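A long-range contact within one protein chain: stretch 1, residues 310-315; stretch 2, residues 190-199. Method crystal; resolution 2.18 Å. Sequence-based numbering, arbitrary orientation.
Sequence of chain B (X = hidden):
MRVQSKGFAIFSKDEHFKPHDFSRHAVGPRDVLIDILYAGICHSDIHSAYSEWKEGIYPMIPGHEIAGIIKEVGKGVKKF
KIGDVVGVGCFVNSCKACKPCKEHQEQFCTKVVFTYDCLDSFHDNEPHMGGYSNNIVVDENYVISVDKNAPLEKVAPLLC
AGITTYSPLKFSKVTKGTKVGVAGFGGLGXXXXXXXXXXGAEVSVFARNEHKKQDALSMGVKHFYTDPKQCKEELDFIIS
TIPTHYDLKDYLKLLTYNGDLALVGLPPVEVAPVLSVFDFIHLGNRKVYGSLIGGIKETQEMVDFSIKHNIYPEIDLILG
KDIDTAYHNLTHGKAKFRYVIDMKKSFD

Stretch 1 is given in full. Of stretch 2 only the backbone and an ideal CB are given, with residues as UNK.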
# COMPACT_ATOMS: atom_id res chain seq x y z
N ASN B 310 6.25 -28.43 -15.55
CA ASN B 310 7.14 -29.11 -14.60
C ASN B 310 7.80 -28.14 -13.60
O ASN B 310 9.00 -28.17 -13.39
CB ASN B 310 8.17 -29.98 -15.31
CG ASN B 310 8.31 -31.36 -14.68
OD1 ASN B 310 7.66 -32.36 -15.12
ND2 ASN B 310 9.13 -31.45 -13.68
N ILE B 311 6.99 -27.30 -12.99
CA ILE B 311 7.40 -26.38 -11.97
C ILE B 311 6.85 -26.90 -10.63
O ILE B 311 5.64 -26.81 -10.36
CB ILE B 311 6.80 -25.01 -12.25
CG1 ILE B 311 7.33 -24.49 -13.58
CG2 ILE B 311 7.16 -24.02 -11.14
CD1 ILE B 311 6.66 -23.13 -14.07
N TYR B 312 7.74 -27.47 -9.81
CA TYR B 312 7.37 -28.06 -8.56
C TYR B 312 8.21 -27.55 -7.39
O TYR B 312 9.38 -27.19 -7.57
CB TYR B 312 7.55 -29.56 -8.65
CG TYR B 312 6.59 -30.25 -9.57
CD1 TYR B 312 7.02 -30.81 -10.80
CD2 TYR B 312 5.25 -30.36 -9.23
CE1 TYR B 312 6.11 -31.50 -11.66
CE2 TYR B 312 4.36 -31.04 -10.05
CZ TYR B 312 4.79 -31.61 -11.25
OH TYR B 312 3.85 -32.25 -12.01
N PRO B 313 7.60 -27.50 -6.18
CA PRO B 313 8.40 -27.26 -4.95
C PRO B 313 9.52 -28.28 -4.76
O PRO B 313 9.44 -29.47 -5.19
CB PRO B 313 7.39 -27.43 -3.81
CG PRO B 313 6.25 -28.27 -4.44
CD PRO B 313 6.17 -27.75 -5.87
N GLU B 314 10.56 -27.80 -4.13
CA GLU B 314 11.66 -28.59 -3.60
C GLU B 314 11.15 -29.14 -2.26
O GLU B 314 10.82 -28.37 -1.34
CB GLU B 314 12.82 -27.64 -3.30
CG GLU B 314 13.34 -26.90 -4.48
CD GLU B 314 13.98 -27.86 -5.41
OE1 GLU B 314 14.85 -28.61 -4.90
OE2 GLU B 314 13.59 -27.91 -6.61
N ILE B 315 11.08 -30.44 -2.14
CA ILE B 315 10.46 -31.01 -0.94
C ILE B 315 11.39 -32.01 -0.31
O ILE B 315 12.27 -32.57 -0.98
CB ILE B 315 9.10 -31.70 -1.22
CG1 ILE B 315 9.32 -32.92 -2.13
CG2 ILE B 315 8.18 -30.74 -1.96
CD1 ILE B 315 8.85 -34.16 -1.54
N UNK B 190 10.77 -20.06 -2.57
CA UNK B 190 11.24 -20.86 -3.69
C UNK B 190 10.16 -21.06 -4.78
O UNK B 190 10.48 -21.07 -5.98
CB UNK B 190 11.72 -22.22 -3.17
N UNK B 191 8.89 -21.25 -4.41
CA UNK B 191 7.84 -21.24 -5.48
C UNK B 191 7.80 -19.90 -6.26
O UNK B 191 7.68 -19.89 -7.51
CB UNK B 191 6.47 -21.50 -4.86
N UNK B 192 7.88 -18.78 -5.53
CA UNK B 192 7.86 -17.38 -6.17
C UNK B 192 9.03 -17.27 -7.14
O UNK B 192 8.89 -16.80 -8.28
CB UNK B 192 7.96 -16.27 -5.12
N UNK B 193 10.21 -17.68 -6.66
CA UNK B 193 11.39 -17.76 -7.52
C UNK B 193 11.17 -18.57 -8.82
O UNK B 193 11.45 -18.09 -9.91
CB UNK B 193 12.54 -18.38 -6.73
N UNK B 194 10.66 -19.80 -8.70
CA UNK B 194 10.43 -20.62 -9.87
C UNK B 194 9.43 -20.03 -10.85
O UNK B 194 9.70 -20.01 -12.05
CB UNK B 194 9.95 -22.01 -9.43
N UNK B 195 8.31 -19.54 -10.35
CA UNK B 195 7.31 -18.95 -11.22
C UNK B 195 7.91 -17.71 -11.89
O UNK B 195 7.76 -17.55 -13.08
CB UNK B 195 6.04 -18.60 -10.44
N UNK B 196 8.54 -16.82 -11.12
CA UNK B 196 9.06 -15.56 -11.75
C UNK B 196 10.09 -15.84 -12.80
O UNK B 196 10.05 -15.24 -13.85
CB UNK B 196 9.67 -14.63 -10.70
N UNK B 197 10.98 -16.80 -12.55
CA UNK B 197 11.94 -17.21 -13.58
C UNK B 197 11.21 -17.79 -14.80
O UNK B 197 11.52 -17.41 -15.93
CB UNK B 197 12.92 -18.24 -13.01
N UNK B 198 10.25 -18.70 -14.61
CA UNK B 198 9.49 -19.26 -15.74
C UNK B 198 8.73 -18.16 -16.50
O UNK B 198 8.45 -18.31 -17.67
CB UNK B 198 8.51 -20.32 -15.24
N UNK B 199 8.39 -17.05 -15.83
CA UNK B 199 7.67 -15.94 -16.45
C UNK B 199 8.58 -14.94 -17.18
O UNK B 199 8.09 -13.95 -17.72
CB UNK B 199 6.86 -15.20 -15.38

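Stretch 2 is helical from 190 to 198; the amides from 194 onward bond back along stretch 2, and stretch 2 meets the irregular stretch 1 through its side chains. The positions that matter recur on one side: 190, 191, 194, 195 and 198.

Position 190 points toward stretch 1, but its ideal CB still lies 5.1 Å from CG of Glu 314. A short polar residue could sit here without touching, and a longer one could approach the glutamate. The deposited residue is Ser 190; it stops short, and its OG is hydrogen-bonded elsewhere in the structure.

At position 191 the CB leaves sideways with nothing of stretch 1 within 5.5 Å, although its CA is 6.1 Å from that of Pro 313. The proline ring and Ile 311 offer apolar surface. A long, flexible apolar chain that can bend back, such as methionine, is the clearest fit; a leucine or an aromatic ring might reach part of the surface by another route. Met 191 takes m at all three chi angles, a curl that brings SD to 3.6 Å from CD of Pro 313 and to 3.4 Å from its N, while CE lies 4.2 Å from CG2 of Ile 311. The curled conformation brings the end of the chain nearer than its CB direction suggests.

Positions 192 and 193 are out of reach, so stretch 1 sets no preference beyond helix compatibility. They hold Ala 192 and Val 193.

Position 194 is the most informative. Its CB points toward stretch 1, 3.8 Å from CG2 of Ile 311, so the base of the side chain should be aliphatic. Farther out lie the carbonyl O of Tyr 312 and the carboxylate of Glu 314, two acceptors that call for a long donor, preferably cationic: lysine or arginine. Lys 194 meets both demands. Its CB packs on the isoleucine, and its NZ donates to O of Tyr 312 at 2.6 Å. The same NZ forms a salt bridge with OE2 of Glu 314 at 3.3 Å, where the hydrogen bond is weak; the bond to the carbonyl is the shorter of the two.

Position 195 again starts sideways, with its ideal CB beyond 5.5 Å. A large apolar or aromatic group could swing round to the methyls of Ile 311. Tyr 195, with chi1 in m, places CE2 3.7 Å from CG2 of Ile 311, an oblique approach to the ring, while its OH is hydrogen-bonded elsewhere in the structure.

Positions 196 and 197 are out of reach again and carry Ala 196 and Val 197.

At position 198 the ideal CB points toward stretch 1, already 3.6 Å from CD1 of Ile 311. The contact is made at the first carbon, so a small residue suffices. Ala 198 supplies just that methyl, at the same 3.6 Å from CB to CD1.

Position 199 lies past the helix, with phi/psi of -85/1 and no contact across; Met 199 occupies it.

The rule is economical: one isoleucine touches four helix residues, and one lysine bonds to a carbonyl and a carboxylate farther along stretch 1.

Stretch 2 (190-199) SMAVKYAVAM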
# COMPACT_ATOMS: atom_id res chain seq x y z
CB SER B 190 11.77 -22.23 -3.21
OG SER B 190 10.70 -22.96 -2.66
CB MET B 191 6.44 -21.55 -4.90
CG MET B 191 6.28 -22.99 -4.46
SD MET B 191 6.90 -24.19 -5.67
CE MET B 191 5.90 -23.95 -7.13
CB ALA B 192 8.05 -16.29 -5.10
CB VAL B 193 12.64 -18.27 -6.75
CG1 VAL B 193 13.79 -18.63 -7.78
CG2 VAL B 193 13.15 -17.22 -5.77
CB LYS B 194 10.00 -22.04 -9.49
CG LYS B 194 11.14 -22.80 -8.79
CD LYS B 194 10.59 -23.85 -7.82
CE LYS B 194 11.63 -24.88 -7.44
NZ LYS B 194 11.55 -26.01 -8.38
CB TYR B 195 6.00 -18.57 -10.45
CG TYR B 195 5.19 -19.78 -10.01
CD1 TYR B 195 4.65 -19.88 -8.70
CD2 TYR B 195 4.93 -20.82 -10.90
CE1 TYR B 195 3.93 -20.99 -8.29
CE2 TYR B 195 4.18 -21.91 -10.54
CZ TYR B 195 3.70 -22.00 -9.22
OH TYR B 195 2.99 -23.14 -8.87
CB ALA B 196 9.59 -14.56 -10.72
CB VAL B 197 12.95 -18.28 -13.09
CG1 VAL B 197 13.90 -18.78 -14.31
CG2 VAL B 197 13.77 -17.76 -11.96
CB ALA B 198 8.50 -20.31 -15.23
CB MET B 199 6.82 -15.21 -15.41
CG MET B 199 5.59 -16.02 -15.02
SD MET B 199 4.74 -15.38 -13.56
CE MET B 199 3.73 -14.09 -14.30
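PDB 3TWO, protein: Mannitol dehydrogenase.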